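Local coordinates for protein acetyl-CoA acetyltransferase (Mycobacterium smegmatis, PDB 4EGV) that is a monomeric protein with the thiolase fold that probably transfers acyl groups, though its precise reaction is not established, at residues Val23-Phe28 with Glu390-Met395; Gly127-Gly132 with Leu275-Val280; Leu197-Arg202 with Ala211-Ala216; Glu219-Phe224 with Leu373-Gly378; Ala300-Pro305 with Val320-Glu325. One frame throughout, in Å; residues are numbered along the deposited sequence.

Contact 1: Val23-Phe28 with Glu390-Met395; sequences VGVGQF and EAVNEM
V25 and V392 mark where the strand V23-F28 and the helix E390-M395 come together, their CA atoms 7.5 Å apart. The two axes approach to 8.9 Å and their N-to-C directions differ by 125°, so the helix runs slantwise over the strand, and V25 and Q27 point toward it. Within the strand, V23 and G24 both pair with L276 in a classic beta bulge. The apolar centre is made by two branched tips: CG1 of V25 lies 3.6 Å from CG1 of V392, and the two side chains lie alongside, pointing opposite ways. In V392, CG1 is anti to the backbone N (chi1 156°), which sets this branch against both methyls of V25. The second methyl of V25, CG2, rests 3.8 Å from OD1 of N393, a van der Waals contact of a methyl with the amide oxygen. Two residues on from V25, the side chains of Q27 and E390 cross nearly perpendicularly, their amide and carboxylate planes 67° apart; E390 reaches the glutamine by bending at chi2. A389, on the same helix, touches both V25 and Q27. With strand 20-29 in the interior of the mixed sheet, the arrangement is a helix packed on a sheet, typical of the layered alpha/beta architecture of the thiolase fold.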
# COMPACT_ATOMS: atom_id res chain seq x y z
N VAL A 23 -16.58 10.73 -10.66
CA VAL A 23 -17.98 10.54 -11.05
C VAL A 23 -18.46 9.11 -11.21
O VAL A 23 -19.65 8.85 -11.01
CB VAL A 23 -18.44 11.39 -12.24
CG1 VAL A 23 -18.21 12.82 -11.92
CG2 VAL A 23 -17.75 10.97 -13.51
N GLY A 24 -17.54 8.19 -11.52
CA GLY A 24 -17.89 6.81 -11.71
C GLY A 24 -16.82 5.90 -11.20
O GLY A 24 -15.64 6.14 -11.43
N VAL A 25 -17.22 4.86 -10.48
CA VAL A 25 -16.26 3.87 -9.98
C VAL A 25 -16.69 2.47 -10.42
O VAL A 25 -17.89 2.17 -10.58
CB VAL A 25 -16.04 3.99 -8.41
CG1 VAL A 25 -15.44 5.30 -8.05
CG2 VAL A 25 -17.29 3.77 -7.62
N GLY A 26 -15.74 1.59 -10.65
CA GLY A 26 -16.13 0.28 -11.10
C GLY A 26 -15.30 -0.80 -10.53
O GLY A 26 -14.12 -0.69 -10.49
N GLN A 27 -15.95 -1.86 -10.09
CA GLN A 27 -15.23 -3.07 -9.66
C GLN A 27 -15.70 -4.32 -10.38
O GLN A 27 -16.81 -4.39 -10.78
CB GLN A 27 -15.37 -3.23 -8.16
CG GLN A 27 -14.46 -2.35 -7.41
CD GLN A 27 -14.71 -2.41 -5.96
OE1 GLN A 27 -15.65 -1.79 -5.45
NE2 GLN A 27 -13.87 -3.16 -5.25
N PHE A 28 -14.84 -5.29 -10.56
CA PHE A 28 -15.22 -6.55 -11.16
C PHE A 28 -14.37 -7.69 -10.66
O PHE A 28 -13.15 -7.54 -10.58
CB PHE A 28 -15.10 -6.47 -12.66
CG PHE A 28 -15.54 -7.70 -13.37
CD1 PHE A 28 -16.89 -7.98 -13.50
CD2 PHE A 28 -14.61 -8.58 -13.93
CE1 PHE A 28 -17.33 -9.11 -14.18
CE2 PHE A 28 -15.02 -9.72 -14.60
CZ PHE A 28 -16.38 -9.99 -14.74
N GLU A 390 -14.49 1.86 -2.98
CA GLU A 390 -15.29 1.69 -1.78
C GLU A 390 -15.48 2.99 -0.99
O GLU A 390 -16.58 3.24 -0.48
CB GLU A 390 -14.73 0.60 -0.84
CG GLU A 390 -14.93 -0.83 -1.25
CD GLU A 390 -16.33 -1.20 -1.75
OE1 GLU A 390 -17.33 -0.47 -1.48
OE2 GLU A 390 -16.43 -2.26 -2.43
N ALA A 391 -14.40 3.77 -0.87
CA ALA A 391 -14.43 5.13 -0.32
C ALA A 391 -15.43 6.01 -0.98
O ALA A 391 -16.20 6.64 -0.31
CB ALA A 391 -13.08 5.79 -0.39
N VAL A 392 -15.40 6.05 -2.31
CA VAL A 392 -16.33 6.87 -3.10
C VAL A 392 -17.80 6.47 -2.94
O VAL A 392 -18.62 7.32 -2.83
CB VAL A 392 -15.94 6.88 -4.62
CG1 VAL A 392 -17.10 7.19 -5.48
CG2 VAL A 392 -14.82 7.85 -4.90
N ASN A 393 -18.11 5.18 -2.91
CA ASN A 393 -19.45 4.67 -2.61
C ASN A 393 -19.95 4.98 -1.21
O ASN A 393 -21.12 5.32 -1.04
CB ASN A 393 -19.54 3.12 -2.76
CG ASN A 393 -19.51 2.64 -4.22
OD1 ASN A 393 -20.08 3.27 -5.10
ND2 ASN A 393 -18.82 1.54 -4.45
N GLU A 394 -19.09 4.78 -0.22
CA GLU A 394 -19.41 4.97 1.16
C GLU A 394 -19.66 6.44 1.43
O GLU A 394 -20.47 6.79 2.28
CB GLU A 394 -18.30 4.40 2.04
CG GLU A 394 -18.76 3.93 3.43
CD GLU A 394 -19.40 2.50 3.47
OE1 GLU A 394 -20.58 2.33 3.06
OE2 GLU A 394 -18.73 1.56 3.97
N MSE A 395 -18.98 7.31 0.67
CA MSE A 395 -19.14 8.77 0.79
C MSE A 395 -20.40 9.35 0.12
O MSE A 395 -20.92 10.37 0.57
CB MSE A 395 -17.87 9.52 0.36
CG MSE A 395 -16.72 9.37 1.32
SE MSE A 395 -17.16 9.53 3.29
CE MSE A 395 -17.60 7.72 3.94

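Contact 2: Gly127-Gly132 with Leu275-Val280; sequences GKIAAG and LLMMSV
I129 is the one residue of G127-G132 that reaches the strand end L275-V280, and the whole contact turns on its two outer methyl groups. The CA atoms of I129 and S279 are 6.2 Å apart, the nearest pair between the segments. On the packed side, CG2 of I129 sits 3.7 Å from the backbone N of S279, and the same methyl lies 3.8 Å from CB of S279. The other branch leads along the strand: CD1 of I129 lies 4.0 Å from CG of M277, a selenomethionine, and also 4.0 Å from the backbone N of M278. With CG1 anti to the carbonyl carbon (chi1 -80°), the branches are oriented so that CG2 faces S279 and CG1 carries CD1 to M277 and M278. P20 and V137, from the flanking strands, also touch this isoleucine. The other side is loose. The helix ends at A130, and A131, G132 and the lysine K128 are exposed to solvent, with K128 making a long, weak ion pair to E124. The polar group of S279 is occupied away from the isoleucine: its hydroxyl bonds to S282 and caps the start of helix 280-286. Aliphatic carbon against strand backbone and side-chain carbon is therefore the chemistry here; between these two segments the attachment rests on burial of one branched side chain, without directional bonds.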
# COMPACT_ATOMS: atom_id res chain seq x y z
N GLY A 127 -4.91 17.15 -10.04
CA GLY A 127 -4.09 18.35 -10.27
C GLY A 127 -4.09 18.86 -11.69
O GLY A 127 -4.06 20.05 -11.89
N LYS A 128 -4.12 17.96 -12.66
CA LYS A 128 -4.06 18.33 -14.06
C LYS A 128 -5.41 18.74 -14.57
O LYS A 128 -5.50 19.53 -15.51
CB LYS A 128 -3.50 17.20 -14.92
CG LYS A 128 -2.00 17.03 -14.81
CD LYS A 128 -1.51 15.83 -15.58
CE LYS A 128 -0.01 15.71 -15.44
NZ LYS A 128 0.49 14.87 -16.55
N ILE A 129 -6.46 18.21 -13.96
CA ILE A 129 -7.81 18.65 -14.26
C ILE A 129 -8.04 20.05 -13.69
O ILE A 129 -8.68 20.87 -14.37
CB ILE A 129 -8.91 17.66 -13.80
CG1 ILE A 129 -9.07 16.51 -14.79
CG2 ILE A 129 -10.25 18.37 -13.65
CD1 ILE A 129 -9.69 15.28 -14.20
N ALA A 130 -7.45 20.36 -12.54
CA ALA A 130 -7.56 21.65 -11.89
C ALA A 130 -6.91 22.78 -12.65
O ALA A 130 -7.37 23.87 -12.64
CB ALA A 130 -7.00 21.55 -10.54
N ALA A 131 -5.84 22.48 -13.34
CA ALA A 131 -5.20 23.39 -14.24
C ALA A 131 -5.76 23.23 -15.66
O ALA A 131 -6.75 22.60 -15.89
CB ALA A 131 -3.74 23.15 -14.22
N GLY A 132 -5.09 23.86 -16.61
CA GLY A 132 -5.48 23.77 -18.00
C GLY A 132 -4.76 22.64 -18.70
O GLY A 132 -3.85 22.86 -19.50
N LEU A 275 -11.59 4.10 -12.21
CA LEU A 275 -12.12 5.37 -11.73
C LEU A 275 -12.35 6.39 -12.83
O LEU A 275 -11.49 6.66 -13.62
CB LEU A 275 -11.21 5.98 -10.64
CG LEU A 275 -10.67 5.08 -9.52
CD1 LEU A 275 -9.48 5.70 -8.81
CD2 LEU A 275 -11.76 4.70 -8.54
N LEU A 276 -13.51 6.98 -12.86
CA LEU A 276 -13.81 8.00 -13.81
C LEU A 276 -13.85 9.36 -13.14
O LEU A 276 -14.58 9.57 -12.21
CB LEU A 276 -15.12 7.67 -14.49
CG LEU A 276 -15.68 8.51 -15.65
CD1 LEU A 276 -14.73 8.65 -16.90
CD2 LEU A 276 -17.04 7.94 -15.98
N MSE A 277 -13.06 10.29 -13.64
CA MSE A 277 -12.83 11.57 -13.02
C MSE A 277 -12.95 12.67 -14.05
O MSE A 277 -12.62 12.48 -15.21
CB MSE A 277 -11.43 11.58 -12.48
CG MSE A 277 -11.13 12.67 -11.47
SE MSE A 277 -9.25 12.57 -10.81
CE MSE A 277 -9.06 10.63 -10.85
N MSE A 278 -13.40 13.83 -13.61
CA MSE A 278 -13.80 14.91 -14.51
C MSE A 278 -13.71 16.26 -13.82
O MSE A 278 -13.72 16.34 -12.61
CB MSE A 278 -15.27 14.74 -14.89
CG MSE A 278 -15.59 14.11 -16.18
SE MSE A 278 -17.54 13.79 -16.32
CE MSE A 278 -17.98 14.51 -14.60
N SER A 279 -13.69 17.32 -14.61
CA SER A 279 -13.97 18.66 -14.14
C SER A 279 -15.45 18.75 -13.90
O SER A 279 -16.23 18.16 -14.59
CB SER A 279 -13.50 19.70 -15.14
OG SER A 279 -14.13 19.56 -16.38
N VAL A 280 -15.82 19.50 -12.88
CA VAL A 280 -17.21 19.81 -12.59
C VAL A 280 -17.98 20.38 -13.82
O VAL A 280 -19.16 20.11 -14.02
CB VAL A 280 -17.22 20.69 -11.29
CG1 VAL A 280 -18.22 21.82 -11.28
CG2 VAL A 280 -17.28 19.81 -10.06

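Contact 3: Leu197-Arg202 with Ala211-Ala216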
# COMPACT_ATOMS: atom_id res chain seq x y z
N LEU A 197 11.83 -7.83 8.13
CA LEU A 197 12.87 -7.04 8.78
C LEU A 197 12.31 -5.77 9.45
O LEU A 197 12.74 -5.36 10.53
CB LEU A 197 13.96 -6.67 7.78
CG LEU A 197 14.91 -7.79 7.35
CD1 LEU A 197 15.53 -7.60 6.00
CD2 LEU A 197 15.93 -8.08 8.40
N LEU A 198 11.36 -5.13 8.80
CA LEU A 198 10.74 -3.91 9.28
C LEU A 198 9.88 -4.16 10.46
O LEU A 198 9.84 -3.41 11.37
CB LEU A 198 9.86 -3.28 8.19
CG LEU A 198 10.38 -2.22 7.22
CD1 LEU A 198 11.68 -2.56 6.67
CD2 LEU A 198 9.43 -1.96 6.15
N GLU A 199 9.14 -5.24 10.38
CA GLU A 199 8.32 -5.71 11.43
C GLU A 199 9.08 -6.16 12.66
O GLU A 199 8.61 -5.94 13.71
CB GLU A 199 7.47 -6.82 10.88
CG GLU A 199 6.21 -7.03 11.59
CD GLU A 199 5.05 -6.28 11.04
OE1 GLU A 199 4.44 -5.55 11.80
OE2 GLU A 199 4.69 -6.46 9.90
N ASN A 200 10.27 -6.73 12.53
CA ASN A 200 11.07 -7.10 13.66
C ASN A 200 11.83 -5.92 14.22
O ASN A 200 12.14 -5.87 15.37
CB ASN A 200 12.00 -8.25 13.31
CG ASN A 200 11.34 -9.55 13.35
OD1 ASN A 200 10.46 -9.76 14.11
ND2 ASN A 200 11.75 -10.42 12.53
N ALA A 201 12.08 -4.95 13.39
CA ALA A 201 12.63 -3.66 13.83
C ALA A 201 11.65 -2.82 14.70
O ALA A 201 12.08 -2.10 15.60
CB ALA A 201 13.16 -2.87 12.66
N ARG A 202 10.35 -2.93 14.42
CA ARG A 202 9.32 -2.24 15.18
C ARG A 202 9.10 -2.96 16.50
O ARG A 202 8.81 -2.35 17.53
CB ARG A 202 8.02 -2.19 14.38
CG ARG A 202 6.90 -1.44 15.04
CD ARG A 202 5.63 -1.48 14.26
NE ARG A 202 4.55 -0.92 15.04
CZ ARG A 202 3.75 -1.62 15.85
NH1 ARG A 202 3.90 -2.92 15.94
NH2 ARG A 202 2.79 -1.00 16.56
N ALA A 211 6.04 -13.55 21.17
CA ALA A 211 4.65 -13.99 21.32
C ALA A 211 3.68 -12.84 21.49
O ALA A 211 2.57 -12.93 20.99
CB ALA A 211 4.49 -14.99 22.48
N ASP A 212 4.09 -11.79 22.19
CA ASP A 212 3.27 -10.58 22.39
C ASP A 212 2.97 -9.84 21.07
O ASP A 212 1.84 -9.41 20.81
CB ASP A 212 3.96 -9.63 23.37
CG ASP A 212 3.49 -9.79 24.84
OD1 ASP A 212 2.47 -10.46 25.11
OD2 ASP A 212 4.17 -9.22 25.74
N TYR A 213 4.01 -9.70 20.25
CA TYR A 213 3.93 -9.06 18.96
C TYR A 213 3.09 -9.88 18.02
O TYR A 213 2.30 -9.36 17.27
CB TYR A 213 5.31 -8.86 18.39
CG TYR A 213 5.31 -7.86 17.28
CD1 TYR A 213 5.41 -6.49 17.54
CD2 TYR A 213 5.18 -8.27 15.95
CE1 TYR A 213 5.39 -5.58 16.51
CE2 TYR A 213 5.15 -7.36 14.92
CZ TYR A 213 5.26 -6.03 15.19
OH TYR A 213 5.23 -5.15 14.13
N ARG A 214 3.25 -11.19 18.06
CA ARG A 214 2.42 -12.03 17.25
C ARG A 214 0.93 -11.87 17.58
O ARG A 214 0.08 -11.95 16.71
CB ARG A 214 2.89 -13.49 17.33
CG ARG A 214 2.20 -14.36 16.31
CD ARG A 214 3.00 -15.42 15.64
NE ARG A 214 3.14 -16.69 16.35
CZ ARG A 214 4.31 -17.17 16.76
NH1 ARG A 214 5.42 -16.50 16.58
NH2 ARG A 214 4.37 -18.33 17.36
N LEU A 215 0.62 -11.57 18.84
CA LEU A 215 -0.76 -11.30 19.25
C LEU A 215 -1.26 -9.97 18.71
O LEU A 215 -2.42 -9.86 18.28
CB LEU A 215 -0.91 -11.37 20.78
CG LEU A 215 -2.23 -10.99 21.46
CD1 LEU A 215 -3.26 -12.08 21.34
CD2 LEU A 215 -2.03 -10.60 22.91
N ALA A 216 -0.39 -8.96 18.74
CA ALA A 216 -0.75 -7.66 18.24
C ALA A 216 -1.14 -7.72 16.76
O ALA A 216 -2.14 -7.14 16.36
CB ALA A 216 0.39 -6.67 18.47
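Y213 carries its ring across to helix 191-206 because its CG lies opposite the backbone N (chi1 -163°), the course also taken by the first bonds of E199 and R202. E199 then turns sharply at chi2 (92°), bringing its carboxylate to the hydroxyl of the tyrosine, whereas R202 stays extended from CG to NE and approaches that hydroxyl from another direction, crossing the tyrosine at about a right angle. The phenol is the donor to the carboxylate, with OH of Y213 2.5 Å from OE1 of E199, and this oxygen lies at the edge of the ring, in its plane. In the same neighbourhood CG of E199 packs 3.5 Å from CE2 of Y213, so the glutamate touches the ring with carbon as well as oxygen. The hydroxyl also accepts a weak bond from R202, with NH1 of R202 3.2 Å from OH of Y213 and an N-H...O angle of 149°; the nearby arginine may well polarise the phenol and strengthen its hold on E199. The two helices, 191-206 and 210-230, are successive helices joined by a short connection within the long insertion between strands 136-143 and 271-279, which probably corresponds in position to the loop domain of thiolases. All three side chains are buried, and second partners hold the charged ones: OE2 of E199 bonds to the hydroxyl of Y259, and NE of R202 makes a salt bridge with D355 while its cation also packs against F351.

Contact 4: Glu219-Phe224 with Leu373-Gly378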
# COMPACT_ATOMS: atom_id res chain seq x y z
N GLU A 219 -4.44 -9.42 16.26
CA GLU A 219 -5.51 -8.53 16.71
C GLU A 219 -5.79 -7.36 15.79
O GLU A 219 -6.91 -6.84 15.74
CB GLU A 219 -5.29 -8.02 18.13
CG GLU A 219 -5.79 -9.02 19.17
CD GLU A 219 -5.80 -8.49 20.59
OE1 GLU A 219 -4.81 -7.86 21.03
OE2 GLU A 219 -6.81 -8.77 21.28
N LEU A 220 -4.76 -6.95 15.06
CA LEU A 220 -4.87 -6.00 14.00
C LEU A 220 -5.62 -6.60 12.80
O LEU A 220 -6.54 -5.97 12.27
CB LEU A 220 -3.48 -5.53 13.59
CG LEU A 220 -3.42 -4.51 12.47
CD1 LEU A 220 -3.88 -3.20 12.96
CD2 LEU A 220 -2.06 -4.44 11.94
N PHE A 221 -5.25 -7.82 12.41
CA PHE A 221 -5.72 -8.42 11.15
C PHE A 221 -7.06 -9.15 11.14
O PHE A 221 -7.65 -9.31 10.06
CB PHE A 221 -4.65 -9.34 10.56
CG PHE A 221 -3.77 -8.67 9.53
CD1 PHE A 221 -3.55 -7.30 9.55
CD2 PHE A 221 -3.11 -9.44 8.58
CE1 PHE A 221 -2.72 -6.71 8.62
CE2 PHE A 221 -2.27 -8.84 7.66
CZ PHE A 221 -2.09 -7.48 7.67
N ALA A 222 -7.52 -9.61 12.31
CA ALA A 222 -8.78 -10.37 12.38
C ALA A 222 -10.00 -9.53 11.97
O ALA A 222 -10.84 -10.00 11.19
CB ALA A 222 -8.98 -11.03 13.72
N PRO A 223 -10.10 -8.27 12.47
CA PRO A 223 -11.13 -7.35 12.01
C PRO A 223 -11.11 -7.08 10.50
O PRO A 223 -12.15 -6.88 9.90
CB PRO A 223 -10.83 -6.07 12.79
CG PRO A 223 -10.07 -6.47 13.94
CD PRO A 223 -9.33 -7.69 13.60
N PHE A 224 -9.91 -7.06 9.91
CA PHE A 224 -9.72 -7.08 8.45
C PHE A 224 -10.41 -8.24 7.70
O PHE A 224 -11.18 -8.00 6.77
CB PHE A 224 -8.24 -7.06 8.11
CG PHE A 224 -7.61 -5.73 8.25
CD1 PHE A 224 -7.08 -5.09 7.15
CD2 PHE A 224 -7.56 -5.11 9.46
CE1 PHE A 224 -6.50 -3.83 7.28
CE2 PHE A 224 -7.00 -3.85 9.59
CZ PHE A 224 -6.46 -3.22 8.51
N LEU A 373 -5.43 -6.89 2.13
CA LEU A 373 -4.71 -7.62 1.11
C LEU A 373 -4.61 -9.12 1.21
O LEU A 373 -5.01 -9.83 0.31
CB LEU A 373 -3.36 -7.01 0.82
CG LEU A 373 -3.33 -6.34 -0.53
CD1 LEU A 373 -2.12 -5.63 -0.72
CD2 LEU A 373 -3.54 -7.28 -1.64
N PRO A 374 -4.09 -9.65 2.28
CA PRO A 374 -4.12 -11.08 2.29
C PRO A 374 -5.53 -11.47 1.88
O PRO A 374 -5.68 -12.22 0.94
CB PRO A 374 -3.83 -11.41 3.74
CG PRO A 374 -3.29 -10.27 4.26
CD PRO A 374 -3.86 -9.13 3.62
N PHE A 375 -6.52 -10.94 2.59
CA PHE A 375 -7.86 -11.49 2.64
C PHE A 375 -8.73 -11.17 1.45
O PHE A 375 -9.47 -11.97 1.03
CB PHE A 375 -8.56 -11.08 3.94
CG PHE A 375 -7.70 -11.16 5.14
CD1 PHE A 375 -7.38 -12.35 5.70
CD2 PHE A 375 -7.18 -10.03 5.71
CE1 PHE A 375 -6.56 -12.39 6.79
CE2 PHE A 375 -6.40 -10.10 6.77
CZ PHE A 375 -6.09 -11.26 7.32
N PHE A 376 -8.63 -9.97 0.96
CA PHE A 376 -9.40 -9.48 -0.18
C PHE A 376 -9.02 -10.19 -1.47
O PHE A 376 -9.87 -10.42 -2.31
CB PHE A 376 -9.28 -7.95 -0.32
CG PHE A 376 -10.03 -7.38 -1.51
CD1 PHE A 376 -11.42 -7.38 -1.56
CD2 PHE A 376 -9.35 -6.81 -2.59
CE1 PHE A 376 -12.12 -6.84 -2.64
CE2 PHE A 376 -10.04 -6.27 -3.68
CZ PHE A 376 -11.42 -6.31 -3.71
N GLY A 377 -7.73 -10.54 -1.60
CA GLY A 377 -7.18 -11.18 -2.78
C GLY A 377 -6.40 -10.20 -3.62
O GLY A 377 -6.76 -9.02 -3.72
N GLY A 378 -5.32 -10.69 -4.22
CA GLY A 378 -4.53 -9.87 -5.11
C GLY A 378 -3.08 -9.83 -4.74
O GLY A 378 -2.73 -10.15 -3.63
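Aromatic packing between F221 and F375 joins helix 210-230, in the long insertion of the fold, to the short helix 373-376 that precedes helix 383-397. The rings form an offset edge-to-face pair: F375 turns its edge toward the face of F221, with centroids 5.6 Å apart and planes at 75°. Its leading atom is CZ, which lies 3.7 Å from CD2 of F221. The neighbouring CE2 of F375 comes 3.6 Å from the backbone O of F221 and, a little farther on, 3.8 Å from CB of F224, so this corner of the ring meets two positions about a turn apart. F375 is set at this angle by a first torsion that leaves CG anti to the carbonyl carbon (chi1 -42°). P374 adds to the contact from beside it: its CG lies 3.8 Å from CE2 of F221, the two side chains crossing nearly at right angles, while its CB stands over the centre of one face of the F375 ring. The ring of F224 leads away from F375 to the loop residue S344. Helix 210-230 is kinked here at P223 and F224, and S225 and A228 beyond the kink also touch F375. The contact is carried by carbon throughout, except that the F375 ring also lies against the backbone carbonyl of F221; quadrupole and dispersion forces between aromatic groups are what this chemistry implies.

Contact 5: Ala300-Pro305 with Val320-Glu325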
# COMPACT_ATOMS: atom_id res chain seq x y z
N ALA A 300 -1.55 13.73 -0.52
CA ALA A 300 -0.10 13.90 -0.43
C ALA A 300 0.60 12.65 -0.98
O ALA A 300 0.03 11.58 -0.98
CB ALA A 300 0.34 14.21 0.98
N ASP A 301 1.81 12.83 -1.50
CA ASP A 301 2.65 11.73 -1.96
C ASP A 301 4.05 11.83 -1.32
O ASP A 301 4.77 12.80 -1.52
CB ASP A 301 2.76 11.69 -3.51
CG ASP A 301 1.39 11.80 -4.24
OD1 ASP A 301 0.50 10.93 -4.07
OD2 ASP A 301 1.21 12.75 -5.02
N MSE A 302 4.43 10.82 -0.55
CA MSE A 302 5.73 10.80 0.07
C MSE A 302 6.58 9.61 -0.32
O MSE A 302 6.08 8.64 -0.84
CB MSE A 302 5.59 10.90 1.58
CG MSE A 302 5.07 12.26 2.07
SE MSE A 302 6.24 13.80 1.71
CE MSE A 302 7.88 13.24 2.64
N LYS A 303 7.88 9.70 -0.07
CA LYS A 303 8.84 8.66 -0.43
C LYS A 303 9.95 8.52 0.60
O LYS A 303 10.47 9.52 1.05
CB LYS A 303 9.44 8.98 -1.80
CG LYS A 303 10.58 8.05 -2.22
CD LYS A 303 11.27 8.55 -3.49
CE LYS A 303 10.22 8.59 -4.62
NZ LYS A 303 10.41 9.64 -5.66
N GLU A 304 10.30 7.29 0.97
CA GLU A 304 11.47 6.99 1.83
C GLU A 304 12.77 6.79 1.05
O GLU A 304 12.75 6.58 -0.16
CB GLU A 304 11.20 5.77 2.68
CG GLU A 304 10.04 5.92 3.63
CD GLU A 304 10.38 6.64 4.96
OE1 GLU A 304 11.57 6.98 5.24
OE2 GLU A 304 9.46 6.86 5.77
N PRO A 305 13.93 6.91 1.73
CA PRO A 305 15.21 6.51 1.14
C PRO A 305 15.38 5.00 1.24
O PRO A 305 14.59 4.37 1.91
CB PRO A 305 16.24 7.25 2.00
CG PRO A 305 15.54 7.53 3.30
CD PRO A 305 14.11 7.68 2.98
N VAL A 320 3.56 8.90 7.53
CA VAL A 320 2.80 9.63 8.50
C VAL A 320 2.67 11.08 8.06
O VAL A 320 1.61 11.67 8.14
CB VAL A 320 3.51 9.56 9.87
CG1 VAL A 320 2.75 10.35 10.94
CG2 VAL A 320 3.75 8.11 10.28
N THR A 321 3.77 11.64 7.57
CA THR A 321 3.81 12.97 7.03
C THR A 321 2.81 13.14 5.90
O THR A 321 2.12 14.16 5.83
CB THR A 321 5.22 13.33 6.56
OG1 THR A 321 6.13 13.12 7.63
CG2 THR A 321 5.32 14.81 6.13
N ALA A 322 2.71 12.13 5.03
CA ALA A 322 1.75 12.14 3.93
C ALA A 322 0.36 12.19 4.46
O ALA A 322 -0.43 12.97 3.97
CB ALA A 322 1.94 10.94 2.99
N VAL A 323 0.07 11.36 5.45
CA VAL A 323 -1.24 11.36 6.09
C VAL A 323 -1.57 12.72 6.70
O VAL A 323 -2.65 13.23 6.48
CB VAL A 323 -1.35 10.27 7.16
CG1 VAL A 323 -2.53 10.50 8.08
CG2 VAL A 323 -1.49 8.90 6.50
N ASN A 324 -0.64 13.30 7.42
CA ASN A 324 -0.87 14.58 8.07
C ASN A 324 -1.02 15.75 7.13
O ASN A 324 -1.84 16.62 7.37
CB ASN A 324 0.21 14.87 9.11
CG ASN A 324 -0.05 14.16 10.43
OD1 ASN A 324 -1.20 13.90 10.78
ND2 ASN A 324 1.03 13.84 11.15
N GLU A 325 -0.24 15.77 6.05
CA GLU A 325 -0.35 16.78 5.01
C GLU A 325 -1.68 16.68 4.23
O GLU A 325 -2.29 17.69 3.88
CB GLU A 325 0.87 16.72 4.08
CG GLU A 325 0.77 17.51 2.76
CD GLU A 325 0.76 19.03 2.96
OE1 GLU A 325 1.05 19.50 4.07
OE2 GLU A 325 0.46 19.75 2.00
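A300 and A322 let the strand and the helix come close, with CA atoms 5.1 Å apart and axes approaching to 7.3 Å; the two run nearly antiparallel, at 166°. One contact is methyl-to-backbone packing: CB of A300 lies 3.3 Å from the carbonyl O of A322, so a methyl from the strand sits against the helix backbone. The apolar contacts surround it. CB of A300 is 4.2 Å from CB of A322, and it also meets CG of E325 at 3.8 Å, the aliphatic part of a side chain that continues past it. Two residues along the strand, CG of M302, a selenomethionine, packs 3.5 Å from CB of A322; CG stands beside the backbone N, anti to the carbonyl carbon (chi1 -68°), and the chain then folds at chi2 and chi3. Strand 294-303, helix 317-330 and strand 337-342 make a beta-alpha-beta crossover, since the two strands are parallel although 414-421 and 402-409 lie between them in the sheet, and this contact packs the crossover helix on the strand it leaves. V417, on the adjoining strand, touches A322 and V323 as well. The polar interactions go to partners beyond the two segments. With E325 bent at chi2 (68°), its OE2 accepts a bond from the backbone N of N431 and forms a salt bridge with R328. At the far end of the strand, OE2 of E304 accepts a bond from the backbone N of A318 and is bonded to the hydroxyl of S316, tying the start of helix 317-330 back to the residue that follows the strand.

Contacts 1, 2 and 5 all rest on the nine-stranded sheet. Contacts 1 and 2, with centres 17 Å apart, meet directly on neighbouring strands: O of G24 lies 2.7 Å from N of L276, and N of V23 lies 2.8 Å from O of L276. Contact 5 uses the strand on the other side of 20-29, its centre about 24 Å from that of contact 1. Contacts 3 and 4 share helix 210-230, with centres about 17 Å apart. The side-chain amide of Q27 packs against the ring of F376, so the short helix 373-376, which packs on the insertion in contact 4, also touches contact 1. The centres of contacts 3 and 2 are about 42 Å apart, across the chain's centre.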